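Local coordinates for protein chitinase A (Cycas revoluta, PDB 4MNK) that probably hydrolyses chitin as a class V chitinase of glycoside hydrolase family 18 and binds oligosaccharides of N-acetylglucosamine, at residues 71-76 with 113-118; 155-160 with 184-189; 191-196 with 239-244; 232-237 with 320-325. All blocks are in the same frame, centred on the assembly; numbering follows the deposited sequence.

Interaction 1 of 4, residues 71-76 with 113-118; sequences TLISIG and HGLDLD. With NAG (2-acetamido-2-deoxy-beta-D-glucopyranose), chain B.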
# COMPACT_ATOMS: atom_id res chain seq x y z
N THR A 71 -5.51 10.69 9.79
CA THR A 71 -4.57 9.59 9.90
C THR A 71 -5.25 8.27 10.21
O THR A 71 -6.34 8.23 10.79
CB THR A 71 -3.50 9.86 10.98
OG1 THR A 71 -4.15 10.00 12.25
CG2 THR A 71 -2.69 11.11 10.66
N LEU A 72 -4.61 7.19 9.80
CA LEU A 72 -5.04 5.84 10.13
C LEU A 72 -3.83 5.05 10.59
O LEU A 72 -2.70 5.35 10.20
CB LEU A 72 -5.69 5.14 8.93
CG LEU A 72 -7.04 5.68 8.41
CD1 LEU A 72 -6.87 6.86 7.46
CD2 LEU A 72 -7.84 4.57 7.75
N ILE A 73 -4.05 4.06 11.43
CA ILE A 73 -2.99 3.15 11.82
C ILE A 73 -3.24 1.79 11.18
O ILE A 73 -4.33 1.22 11.29
CB ILE A 73 -2.78 3.10 13.36
CG1 ILE A 73 -1.60 2.20 13.73
CG2 ILE A 73 -4.08 2.71 14.09
CD1 ILE A 73 -1.03 2.46 15.11
N SER A 74 -2.23 1.29 10.46
CA SER A 74 -2.32 0.02 9.76
C SER A 74 -1.78 -1.11 10.63
O SER A 74 -0.71 -1.00 11.23
CB SER A 74 -1.57 0.08 8.43
OG SER A 74 -1.70 -1.12 7.71
N ILE A 75 -2.54 -2.20 10.68
CA ILE A 75 -2.22 -3.36 11.50
C ILE A 75 -1.78 -4.50 10.60
O ILE A 75 -2.49 -4.88 9.66
CB ILE A 75 -3.45 -3.81 12.33
CG1 ILE A 75 -3.92 -2.68 13.25
CG2 ILE A 75 -3.13 -5.09 13.12
CD1 ILE A 75 -5.35 -2.84 13.74
N GLY A 76 -0.59 -5.03 10.87
CA GLY A 76 -0.07 -6.19 10.15
C GLY A 76 1.12 -5.85 9.29
O GLY A 76 2.17 -5.48 9.79
N HIS A 113 -7.63 8.51 13.23
CA HIS A 113 -9.02 8.63 12.78
C HIS A 113 -9.55 7.33 12.17
O HIS A 113 -10.72 7.26 11.79
CB HIS A 113 -9.16 9.76 11.76
CG HIS A 113 -8.60 11.06 12.22
ND1 HIS A 113 -9.35 11.99 12.91
CD2 HIS A 113 -7.36 11.59 12.09
CE1 HIS A 113 -8.59 13.04 13.18
NE2 HIS A 113 -7.38 12.82 12.70
N GLY A 114 -8.71 6.31 12.09
CA GLY A 114 -9.13 5.06 11.49
C GLY A 114 -8.14 3.94 11.64
O GLY A 114 -7.03 4.12 12.14
N LEU A 115 -8.58 2.76 11.19
CA LEU A 115 -7.84 1.52 11.24
C LEU A 115 -7.71 0.96 9.84
O LEU A 115 -8.62 1.08 9.02
CB LEU A 115 -8.57 0.49 12.10
CG LEU A 115 -8.62 0.74 13.61
CD1 LEU A 115 -9.64 -0.18 14.27
CD2 LEU A 115 -7.24 0.56 14.23
N ASP A 116 -6.58 0.31 9.59
CA ASP A 116 -6.35 -0.39 8.35
C ASP A 116 -5.84 -1.79 8.66
O ASP A 116 -5.08 -1.98 9.61
CB ASP A 116 -5.33 0.36 7.49
CG ASP A 116 -4.99 -0.36 6.20
OD1 ASP A 116 -5.82 -0.34 5.26
OD2 ASP A 116 -3.89 -0.93 6.11
N LEU A 117 -6.26 -2.77 7.86
CA LEU A 117 -5.76 -4.13 7.97
C LEU A 117 -4.90 -4.45 6.76
O LEU A 117 -5.37 -4.32 5.62
CB LEU A 117 -6.91 -5.13 8.08
CG LEU A 117 -7.96 -4.86 9.17
CD1 LEU A 117 -9.07 -5.90 9.09
CD2 LEU A 117 -7.33 -4.85 10.55
N ASP A 118 -3.66 -4.85 7.00
CA ASP A 118 -2.78 -5.29 5.92
C ASP A 118 -2.47 -6.77 6.10
O ASP A 118 -1.55 -7.15 6.84
CB ASP A 118 -1.50 -4.44 5.88
CG ASP A 118 -0.63 -4.73 4.66
OD1 ASP A 118 0.42 -4.08 4.51
OD2 ASP A 118 -1.00 -5.61 3.85
C1 NAG B . 3.42 -4.55 0.08
C2 NAG B . 3.31 -4.16 1.56
C3 NAG B . 4.53 -3.36 2.03
C4 NAG B . 5.86 -3.93 1.52
C5 NAG B . 5.77 -4.25 0.02
C6 NAG B . 7.05 -4.85 -0.55
C7 NAG B . 1.69 -2.29 1.23
C8 NAG B . 0.41 -1.68 1.72
N2 NAG B . 2.09 -3.41 1.86
O1 NAG B . 2.40 -5.47 -0.25
O3 NAG B . 4.53 -3.28 3.44
O4 NAG B . 6.87 -2.97 1.75
O5 NAG B . 4.69 -5.13 -0.20
O6 NAG B . 7.35 -6.07 0.07
O7 NAG B . 2.29 -1.76 0.30
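Ile75 and Asp116 bury more surface here than any other residue of the pair of segments, two neighbouring parallel strands of a TIM barrel. The axes of strands 71-76 and 114-118 approach to 4.5 Å.

Ile75 is bonded through both of its backbone polar atoms. Ile75 N donates to Asp116 O at 2.8 Å, and Asp118 N donates to Ile75 O at 2.9 Å. The Ile75 side chain lies on the outer face of the barrel with Ile73, Leu115 and Leu117. Its CG1 is anti to the carbonyl carbon (chi1 -60°), which brings Ile75 CD1 to 3.9 Å from Leu115 CD2. The same Leu115 methyl meets Ile73 CG2 at 3.8 Å. Helix 93-110 packs on this face through Phe99, Ser103 and Ala107.

Asp116 faces the barrel interior, beside Ser74. Ser74 OG donates to Asp116 OD2 at 2.7 Å; OD2 receives it on its anti lone pair, away from OD1. Asp116 OD1 has its own partner, the hydroxyl of Thr157 on the next strand.

Thr71 serves the beginning of the strand pair. His113 N donates to Thr71 O at 2.8 Å, while Thr71 OG1 turns to Thr59. At the far end, Asp118 OD1 accepts the N2 hydrogen of the chain B N-acetylglucosamine at 3.2 Å.

Asp116 and Asp118 belong to the DxDxE motif of family 18, which Glu120 completes. With a hydroxyl on each oxygen, the Asp116 carboxylate is probably held in one rotation, next to Asp118, which meets the sugar.

Interaction 2 of 4, residues 155-160 with 184-189; sequences LLTEAV and LDWVNV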
# COMPACT_ATOMS: atom_id res chain seq x y z
N LEU A 155 -12.61 5.32 10.65
CA LEU A 155 -12.50 4.82 9.29
C LEU A 155 -11.96 3.39 9.34
O LEU A 155 -11.24 3.03 10.27
CB LEU A 155 -11.59 5.70 8.44
CG LEU A 155 -11.99 7.17 8.26
CD1 LEU A 155 -10.85 7.94 7.62
CD2 LEU A 155 -13.27 7.33 7.45
N LEU A 156 -12.33 2.59 8.36
CA LEU A 156 -11.82 1.23 8.24
C LEU A 156 -11.46 0.96 6.79
O LEU A 156 -12.30 1.06 5.90
CB LEU A 156 -12.83 0.20 8.74
CG LEU A 156 -12.37 -1.26 8.68
CD1 LEU A 156 -11.17 -1.50 9.59
CD2 LEU A 156 -13.51 -2.20 9.02
N THR A 157 -10.19 0.62 6.57
CA THR A 157 -9.72 0.26 5.24
C THR A 157 -8.93 -1.04 5.31
O THR A 157 -8.64 -1.54 6.40
CB THR A 157 -8.86 1.40 4.61
OG1 THR A 157 -7.64 1.57 5.34
CG2 THR A 157 -9.62 2.71 4.59
N GLU A 158 -8.62 -1.60 4.15
CA GLU A 158 -7.72 -2.75 4.10
C GLU A 158 -6.91 -2.73 2.81
O GLU A 158 -7.34 -2.18 1.79
CB GLU A 158 -8.47 -4.07 4.24
CG GLU A 158 -9.11 -4.56 2.94
CD GLU A 158 -9.98 -5.78 3.11
OE1 GLU A 158 -10.12 -6.53 2.12
OE2 GLU A 158 -10.52 -6.00 4.22
N ALA A 159 -5.72 -3.33 2.87
CA ALA A 159 -4.91 -3.56 1.69
C ALA A 159 -5.49 -4.75 0.93
O ALA A 159 -5.87 -5.76 1.53
CB ALA A 159 -3.47 -3.84 2.09
N VAL A 160 -5.55 -4.62 -0.39
CA VAL A 160 -5.95 -5.73 -1.25
C VAL A 160 -4.92 -5.98 -2.34
O VAL A 160 -4.22 -5.06 -2.78
CB VAL A 160 -7.38 -5.56 -1.86
CG1 VAL A 160 -8.44 -5.47 -0.76
CG2 VAL A 160 -7.46 -4.36 -2.78
N LEU A 184 -16.37 -1.30 4.78
CA LEU A 184 -15.15 -0.49 4.72
C LEU A 184 -15.35 0.82 3.98
O LEU A 184 -16.21 0.92 3.11
CB LEU A 184 -14.03 -1.28 4.03
CG LEU A 184 -13.20 -2.28 4.84
CD1 LEU A 184 -14.01 -3.52 5.21
CD2 LEU A 184 -11.97 -2.68 4.07
N ASP A 185 -14.54 1.81 4.33
CA ASP A 185 -14.59 3.10 3.66
C ASP A 185 -13.93 3.06 2.29
O ASP A 185 -14.41 3.70 1.36
CB ASP A 185 -13.99 4.17 4.56
CG ASP A 185 -14.80 4.37 5.81
OD1 ASP A 185 -15.84 5.05 5.74
OD2 ASP A 185 -14.42 3.82 6.86
N TRP A 186 -12.84 2.31 2.19
CA TRP A 186 -12.21 2.02 0.90
C TRP A 186 -11.19 0.89 1.05
O TRP A 186 -10.90 0.47 2.17
CB TRP A 186 -11.56 3.26 0.27
CG TRP A 186 -10.33 3.80 0.96
CD1 TRP A 186 -9.04 3.39 0.78
CD2 TRP A 186 -10.28 4.89 1.89
NE1 TRP A 186 -8.18 4.14 1.56
CE2 TRP A 186 -8.92 5.07 2.25
CE3 TRP A 186 -11.25 5.71 2.47
CZ2 TRP A 186 -8.51 6.04 3.17
CZ3 TRP A 186 -10.84 6.68 3.38
CH2 TRP A 186 -9.48 6.84 3.72
N VAL A 187 -10.68 0.42 -0.08
CA VAL A 187 -9.56 -0.52 -0.08
C VAL A 187 -8.39 0.07 -0.84
O VAL A 187 -8.57 0.83 -1.80
CB VAL A 187 -9.93 -1.92 -0.67
CG1 VAL A 187 -10.99 -2.59 0.19
CG2 VAL A 187 -10.38 -1.82 -2.13
N ASN A 188 -7.19 -0.28 -0.38
CA ASN A 188 -5.95 0.18 -0.98
C ASN A 188 -5.42 -0.91 -1.90
O ASN A 188 -4.93 -1.94 -1.44
CB ASN A 188 -4.96 0.54 0.12
CG ASN A 188 -5.42 1.72 0.96
OD1 ASN A 188 -5.83 2.76 0.42
ND2 ASN A 188 -5.38 1.57 2.28
N VAL A 189 -5.57 -0.68 -3.20
CA VAL A 189 -5.22 -1.68 -4.21
C VAL A 189 -3.72 -1.65 -4.47
O VAL A 189 -3.19 -0.66 -4.98
CB VAL A 189 -6.00 -1.45 -5.53
CG1 VAL A 189 -5.67 -2.53 -6.54
CG2 VAL A 189 -7.50 -1.40 -5.27
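Leu156 and Asp185 are bound to each other twice. Leu156 N donates to Asp185 OD2 at 2.9 Å, through the anti lone pair of that oxygen. Asp185 N returns a bond to Leu156 O at 2.8 Å. The Asp185 carboxylate thus acts like an extra piece of backbone just before Trp186. From Glu158 on, the strands pair as parallel neighbours in the TIM barrel. Asn188 N donates to Glu158 O, and Val160 N donates to Asn188 O.

The aromatic contact is on the inner face. With chi1 at 66°, Thr157 CG2 is anti to the carbonyl carbon. It sits over the five-membered ring of Trp186, 3.5 Å from its centroid and 14° off the normal, as a CH-pi contact. Trp186 NE1 donates to Asn188 OD1 at 3.0 Å, with the acceptor in the ring plane. His30 meets the indole edge-to-face. An alanine in place of Trp186 would probably open a gap below the Thr157 methyl and leave Asn188 OD1 without its indole donor.

Apolar contacts fill the outer face. Leu184 CD2 lies 3.6 Å from Glu158 CG, and Leu184 CD1 lies 4.1 Å from Leu156 CD2. The Val160 and Val187 side chains cross at about a right angle, with Val160 CG1 3.9 Å from Val187 CB. Helix 125-149 packs against Leu156, Glu158 and Leu184.

Trp186 N and Trp186 O are buried and have no hydrogen-bond partner in the model. Thr157 CA makes a CA-H...O contact with Trp186 O. The strand pair is therefore held on both sides of this break, by Asp185 before it and by the Asn188 bonds after it.

Interaction 3 of 4, residues 191-196 with 239-244; sequences AYDFHG and PLFGRS. With NAG (2-acetamido-2-deoxy-beta-D-glucopyranose), chain C; NAG (2-acetamido-2-deoxy-beta-D-glucopyranose), chain B; NAG (2-acetamido-2-deoxy-beta-D-glucopyranose), chain D; NAG (2-acetamido-2-deoxy-beta-D-glucopyranose), chain E.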
# COMPACT_ATOMS: atom_id res chain seq x y z
N ALA A 191 -1.30 -2.16 -6.55
CA ALA A 191 -1.05 -2.30 -7.98
C ALA A 191 0.43 -2.16 -8.33
O ALA A 191 0.83 -1.27 -9.09
CB ALA A 191 -1.89 -1.30 -8.76
N TYR A 192 1.24 -3.05 -7.77
CA TYR A 192 2.68 -3.06 -8.00
C TYR A 192 3.26 -4.43 -7.66
O TYR A 192 2.51 -5.34 -7.28
CB TYR A 192 3.39 -1.93 -7.23
CG TYR A 192 2.88 -1.69 -5.83
CD1 TYR A 192 3.37 -2.43 -4.75
CD2 TYR A 192 1.93 -0.70 -5.57
CE1 TYR A 192 2.90 -2.19 -3.45
CE2 TYR A 192 1.46 -0.46 -4.28
CZ TYR A 192 1.95 -1.21 -3.23
OH TYR A 192 1.48 -0.95 -1.96
N ASP A 193 4.57 -4.56 -7.80
CA ASP A 193 5.29 -5.83 -7.63
C ASP A 193 4.81 -6.90 -8.61
O ASP A 193 4.75 -8.09 -8.28
CB ASP A 193 5.24 -6.32 -6.17
CG ASP A 193 6.12 -5.49 -5.24
OD1 ASP A 193 7.06 -4.83 -5.74
OD2 ASP A 193 5.88 -5.51 -4.02
N PHE A 194 4.50 -6.47 -9.83
CA PHE A 194 4.12 -7.38 -10.91
C PHE A 194 5.33 -8.11 -11.47
O PHE A 194 5.20 -9.22 -12.00
CB PHE A 194 3.44 -6.63 -12.06
CG PHE A 194 2.24 -5.83 -11.65
CD1 PHE A 194 1.34 -6.30 -10.70
CD2 PHE A 194 1.99 -4.59 -12.24
CE1 PHE A 194 0.23 -5.56 -10.33
CE2 PHE A 194 0.88 -3.84 -11.88
CZ PHE A 194 -0.00 -4.33 -10.92
N HIS A 195 6.49 -7.47 -11.39
CA HIS A 195 7.74 -7.99 -11.93
C HIS A 195 8.89 -7.60 -11.03
O HIS A 195 8.83 -6.57 -10.35
CB HIS A 195 7.97 -7.48 -13.35
CG HIS A 195 6.87 -7.86 -14.30
ND1 HIS A 195 6.62 -9.16 -14.67
CD2 HIS A 195 5.94 -7.10 -14.93
CE1 HIS A 195 5.59 -9.19 -15.49
NE2 HIS A 195 5.16 -7.96 -15.67
N GLY A 196 9.93 -8.43 -11.01
CA GLY A 196 11.06 -8.21 -10.12
C GLY A 196 12.13 -9.28 -10.30
O GLY A 196 12.05 -10.10 -11.22
N PRO A 239 3.80 2.74 -6.31
CA PRO A 239 5.01 2.55 -5.51
C PRO A 239 5.96 3.74 -5.59
O PRO A 239 6.10 4.37 -6.65
CB PRO A 239 5.65 1.32 -6.14
CG PRO A 239 5.26 1.40 -7.57
CD PRO A 239 3.88 2.00 -7.60
N LEU A 240 6.60 4.05 -4.46
CA LEU A 240 7.67 5.05 -4.42
C LEU A 240 9.04 4.39 -4.39
O LEU A 240 10.04 4.99 -4.00
CB LEU A 240 7.47 6.01 -3.24
CG LEU A 240 6.28 6.96 -3.37
CD1 LEU A 240 6.11 7.78 -2.11
CD2 LEU A 240 6.42 7.86 -4.60
N PHE A 241 9.06 3.13 -4.83
CA PHE A 241 10.28 2.36 -4.98
C PHE A 241 10.23 1.66 -6.33
O PHE A 241 9.15 1.50 -6.92
CB PHE A 241 10.41 1.32 -3.86
CG PHE A 241 9.36 0.23 -3.92
CD1 PHE A 241 8.11 0.41 -3.34
CD2 PHE A 241 9.62 -0.97 -4.58
CE1 PHE A 241 7.14 -0.58 -3.41
CE2 PHE A 241 8.65 -1.97 -4.65
CZ PHE A 241 7.41 -1.78 -4.06
N GLY A 242 11.39 1.25 -6.82
CA GLY A 242 11.50 0.46 -8.03
C GLY A 242 12.05 -0.91 -7.73
O GLY A 242 12.61 -1.15 -6.66
N ARG A 243 11.87 -1.82 -8.68
CA ARG A 243 12.47 -3.15 -8.61
C ARG A 243 13.69 -3.20 -9.51
O ARG A 243 13.66 -2.73 -10.65
CB ARG A 243 11.46 -4.23 -9.02
CG ARG A 243 10.33 -4.44 -8.01
CD ARG A 243 10.79 -5.30 -6.85
NE ARG A 243 9.82 -5.33 -5.77
CZ ARG A 243 10.09 -5.72 -4.53
NH1 ARG A 243 11.31 -6.11 -4.20
NH2 ARG A 243 9.14 -5.70 -3.61
N SER A 244 14.78 -3.76 -8.99
CA SER A 244 16.06 -3.74 -9.68
C SER A 244 16.58 -5.13 -10.00
O SER A 244 16.31 -6.10 -9.28
CB SER A 244 17.09 -2.99 -8.85
OG SER A 244 17.35 -3.68 -7.64
C1 NAG C . 4.80 -12.44 -7.77
C2 NAG C . 4.11 -11.38 -6.90
C3 NAG C . 5.11 -10.57 -6.08
C4 NAG C . 6.13 -11.45 -5.37
C5 NAG C . 6.69 -12.51 -6.32
C6 NAG C . 7.64 -13.48 -5.61
C7 NAG C . 2.01 -10.71 -7.97
C8 NAG C . 1.31 -9.70 -8.84
N2 NAG C . 3.30 -10.50 -7.72
O3 NAG C . 4.40 -9.79 -5.13
O4 NAG C . 7.18 -10.64 -4.88
O5 NAG C . 5.65 -13.24 -6.96
O6 NAG C . 6.93 -14.22 -4.63
O7 NAG C . 1.39 -11.68 -7.53
C1 NAG B . 3.42 -4.55 0.08
C2 NAG B . 3.31 -4.16 1.56
C3 NAG B . 4.53 -3.36 2.03
C4 NAG B . 5.86 -3.93 1.52
C5 NAG B . 5.77 -4.25 0.02
C6 NAG B . 7.05 -4.85 -0.55
C7 NAG B . 1.69 -2.29 1.23
C8 NAG B . 0.41 -1.68 1.72
N2 NAG B . 2.09 -3.41 1.86
O1 NAG B . 2.40 -5.47 -0.25
O3 NAG B . 4.53 -3.28 3.44
O4 NAG B . 6.87 -2.97 1.75
O5 NAG B . 4.69 -5.13 -0.20
O6 NAG B . 7.35 -6.07 0.07
O7 NAG B . 2.29 -1.76 0.30
C1 NAG D . 7.84 -3.45 2.70
C2 NAG D . 9.15 -2.72 2.47
C3 NAG D . 10.22 -3.21 3.44
C4 NAG D . 9.73 -3.23 4.89
C5 NAG D . 8.30 -3.78 5.02
C6 NAG D . 7.71 -3.50 6.40
C7 NAG D . 9.56 -1.90 0.20
C8 NAG D . 10.06 -2.23 -1.17
N2 NAG D . 9.60 -2.88 1.10
O3 NAG D . 11.35 -2.38 3.33
O4 NAG D . 10.60 -4.03 5.67
O5 NAG D . 7.42 -3.24 4.04
O6 NAG D . 7.49 -2.11 6.57
O7 NAG D . 9.13 -0.77 0.45
C1 NAG E . 3.21 -15.42 -11.87
C2 NAG E . 3.78 -16.18 -10.68
C3 NAG E . 3.73 -15.35 -9.39
C4 NAG E . 4.17 -13.90 -9.58
C5 NAG E . 3.51 -13.32 -10.83
C6 NAG E . 3.92 -11.89 -11.15
C7 NAG E . 3.46 -18.60 -10.91
C8 NAG E . 2.55 -19.77 -10.63
N2 NAG E . 3.03 -17.41 -10.49
O1 NAG E . 3.48 -16.12 -13.06
O3 NAG E . 4.52 -15.97 -8.40
O4 NAG E . 3.76 -13.19 -8.43
O5 NAG E . 3.80 -14.13 -11.96
O6 NAG E . 5.30 -11.82 -11.44
O7 NAG E . 4.53 -18.78 -11.48
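The loop 191-196 and the segment 239-244 keep their backbones apart, with Gly196 CA and Arg243 CA 5.5 Å from each other, and no backbone hydrogen bond joins them. Side chains make the contact, in the sugar-binding cleft of the family 18 TIM barrel.

Asp193 and Arg243 form a salt bridge. The Arg243 chain bends at chi2 (-80°) on its way to Asp193. Arg243 NE donates to Asp193 OD1 at 2.8 Å, in the guanidinium plane but 48° out of the carboxylate plane. The two planes are 56° apart, and Arg243 NH2 adds weak bonds to both carboxylate oxygens. An alanine in place of Arg243 would probably leave the Asp193 carboxylate without its counter-charge and free to turn.

Asp193 OD1 also lies at the edge of the Phe241 ring, 3.4 Å from Phe241 CE2. One face of that ring carries the acetyl methyl C8 of the chain D N-acetylglucosamine. Tyr192 CD1 approaches Phe241 CZ at 4.1 Å, and Tyr192 CB rests on Pro239 CG at 3.8 Å. Tyr192 OH donates to O7 of the chain B sugar at 2.5 Å.

The loop serves a second glycan with its backbone. Asp193 O accepts from N2 of the chain C sugar at 2.9 Å, and Phe194 O accepts from O6 of the chain E sugar at 2.7 Å.

Interaction 4 of 4, residues 232-237 with 320-325; sequences EKLVLG and KRLGGY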
# COMPACT_ATOMS: atom_id res chain seq x y z
N GLU A 232 -15.63 4.41 -6.30
CA GLU A 232 -15.14 5.30 -5.24
C GLU A 232 -14.52 4.56 -4.04
O GLU A 232 -13.83 5.17 -3.22
CB GLU A 232 -16.24 6.27 -4.79
CG GLU A 232 -17.34 5.67 -3.91
CD GLU A 232 -18.49 5.04 -4.68
OE1 GLU A 232 -19.50 4.67 -4.03
OE2 GLU A 232 -18.41 4.90 -5.92
N LYS A 233 -14.76 3.25 -3.95
CA LYS A 233 -14.19 2.40 -2.89
C LYS A 233 -12.78 1.90 -3.22
O LYS A 233 -12.14 1.26 -2.38
CB LYS A 233 -15.11 1.20 -2.61
CG LYS A 233 -16.49 1.55 -2.07
CD LYS A 233 -16.45 1.87 -0.59
CE LYS A 233 -17.84 2.16 -0.05
NZ LYS A 233 -17.82 2.43 1.41
N LEU A 234 -12.31 2.17 -4.43
CA LEU A 234 -10.97 1.74 -4.85
C LEU A 234 -9.98 2.89 -4.82
O LEU A 234 -10.23 3.96 -5.38
CB LEU A 234 -11.00 1.12 -6.25
CG LEU A 234 -11.86 -0.13 -6.49
CD1 LEU A 234 -11.91 -0.43 -7.98
CD2 LEU A 234 -11.34 -1.33 -5.72
N VAL A 235 -8.85 2.66 -4.16
CA VAL A 235 -7.76 3.62 -4.11
C VAL A 235 -6.54 2.96 -4.76
O VAL A 235 -6.07 1.92 -4.31
CB VAL A 235 -7.49 4.09 -2.66
CG1 VAL A 235 -6.23 4.92 -2.58
CG2 VAL A 235 -8.68 4.90 -2.16
N LEU A 236 -6.06 3.56 -5.85
CA LEU A 236 -4.99 2.97 -6.65
C LEU A 236 -3.61 3.17 -6.04
O LEU A 236 -3.15 4.30 -5.88
CB LEU A 236 -5.02 3.55 -8.07
CG LEU A 236 -3.92 3.09 -9.02
CD1 LEU A 236 -4.06 1.61 -9.38
CD2 LEU A 236 -3.90 3.95 -10.27
N GLY A 237 -2.94 2.06 -5.74
CA GLY A 237 -1.58 2.12 -5.21
C GLY A 237 -0.54 2.43 -6.25
O GLY A 237 -0.61 1.93 -7.38
N LYS A 320 -11.20 6.48 -14.40
CA LYS A 320 -11.89 5.28 -13.94
C LYS A 320 -12.81 5.53 -12.75
O LYS A 320 -13.44 4.60 -12.24
CB LYS A 320 -10.89 4.16 -13.63
CG LYS A 320 -10.19 3.56 -14.84
CD LYS A 320 -11.16 2.96 -15.87
CE LYS A 320 -11.87 1.73 -15.33
NZ LYS A 320 -12.85 1.18 -16.31
N ARG A 321 -12.89 6.79 -12.32
CA ARG A 321 -13.80 7.23 -11.26
C ARG A 321 -13.46 6.65 -9.88
O ARG A 321 -14.32 6.48 -9.02
CB ARG A 321 -15.26 6.94 -11.63
CG ARG A 321 -15.59 7.32 -13.07
CD ARG A 321 -16.98 6.88 -13.48
NE ARG A 321 -17.17 5.44 -13.35
CZ ARG A 321 -18.35 4.84 -13.47
NH1 ARG A 321 -18.44 3.52 -13.33
NH2 ARG A 321 -19.44 5.55 -13.73
N LEU A 322 -12.17 6.37 -9.68
CA LEU A 322 -11.71 5.78 -8.44
C LEU A 322 -11.75 6.78 -7.29
O LEU A 322 -11.83 7.99 -7.52
CB LEU A 322 -10.30 5.19 -8.62
CG LEU A 322 -10.08 4.20 -9.77
CD1 LEU A 322 -8.69 3.60 -9.68
CD2 LEU A 322 -11.14 3.10 -9.82
N GLY A 323 -11.70 6.27 -6.06
CA GLY A 323 -11.72 7.12 -4.88
C GLY A 323 -10.49 8.00 -4.75
O GLY A 323 -10.54 9.07 -4.16
N GLY A 324 -9.38 7.53 -5.32
CA GLY A 324 -8.12 8.26 -5.29
C GLY A 324 -6.94 7.34 -5.51
O GLY A 324 -7.04 6.32 -6.19
N TYR A 325 -5.81 7.71 -4.91
CA TYR A 325 -4.56 6.97 -5.05
C TYR A 325 -3.83 6.92 -3.71
O TYR A 325 -4.10 7.75 -2.83
CB TYR A 325 -3.65 7.63 -6.10
CG TYR A 325 -3.33 9.07 -5.79
CD1 TYR A 325 -2.28 9.41 -4.93
CD2 TYR A 325 -4.08 10.11 -6.34
CE1 TYR A 325 -1.99 10.73 -4.62
CE2 TYR A 325 -3.80 11.44 -6.04
CZ TYR A 325 -2.75 11.74 -5.19
OH TYR A 325 -2.46 13.05 -4.90
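Arg321 O comes to 3.7 Å from Glu232 N, where the chain leaves helix 307-319 through a Schellman motif.

Leu322 follows and is buried. Its CG is anti to the carbonyl carbon (chi1 -53°), which turns its methyls to the facing strand: Leu322 CD2 lies 4.1 Å from Leu234 CD1, and Leu322 CD1 lies 4.0 Å from Leu236 CB. Ile221 of helix 217-227 packs on it too.

Gly323 N donates to Leu234 O at 2.8 Å, with a bent angle of 135°. Gly323 CA makes a CA-H...O contact with Glu232 O at 3.3 Å. A CB on Gly323 would clash with that oxygen.

At the backbone angles of Gly324 a CB would be jammed against Gly323 O. Gly324 O accepts from Leu236 N at 2.9 Å in a nearly straight bond.

Tyr325 CB lies 3.4 Å from Leu236 O, and Val235 CG1 presses on the Tyr325 backbone, 3.3 Å from its C. The Tyr325 side chain packs on helix 337-346.

The contact joins strands 234-247 and 324-328 of the TIM barrel, which run parallel. With no side chain at Gly323 or Gly324, the backbones can come close. Two main-chain bonds and the Leu322 methyls join the strands here.

All four interactions belong to the TIM barrel. Along the chain, interactions 1 and 2 come in series, before the other two. Interactions 3 and 4 alternate and share strand 234-247. The strands follow one another round the barrel: 70-77, 114-119, 155-161, 186-190, 234-247 and 324-328, with 5-11 and 30-36 completing the ring. Interactions 1 and 2 have centres about 9 Å apart and touch between strands 114-119 and 155-161. Interactions 2 and 4 have centres about 10 Å apart and touch between strands 186-190 and 234-247. Interaction 3 has its centre about 22 Å from that of interaction 1, yet both touch the chain B sugar. The barrel wall thus joins groups that meet one ligand.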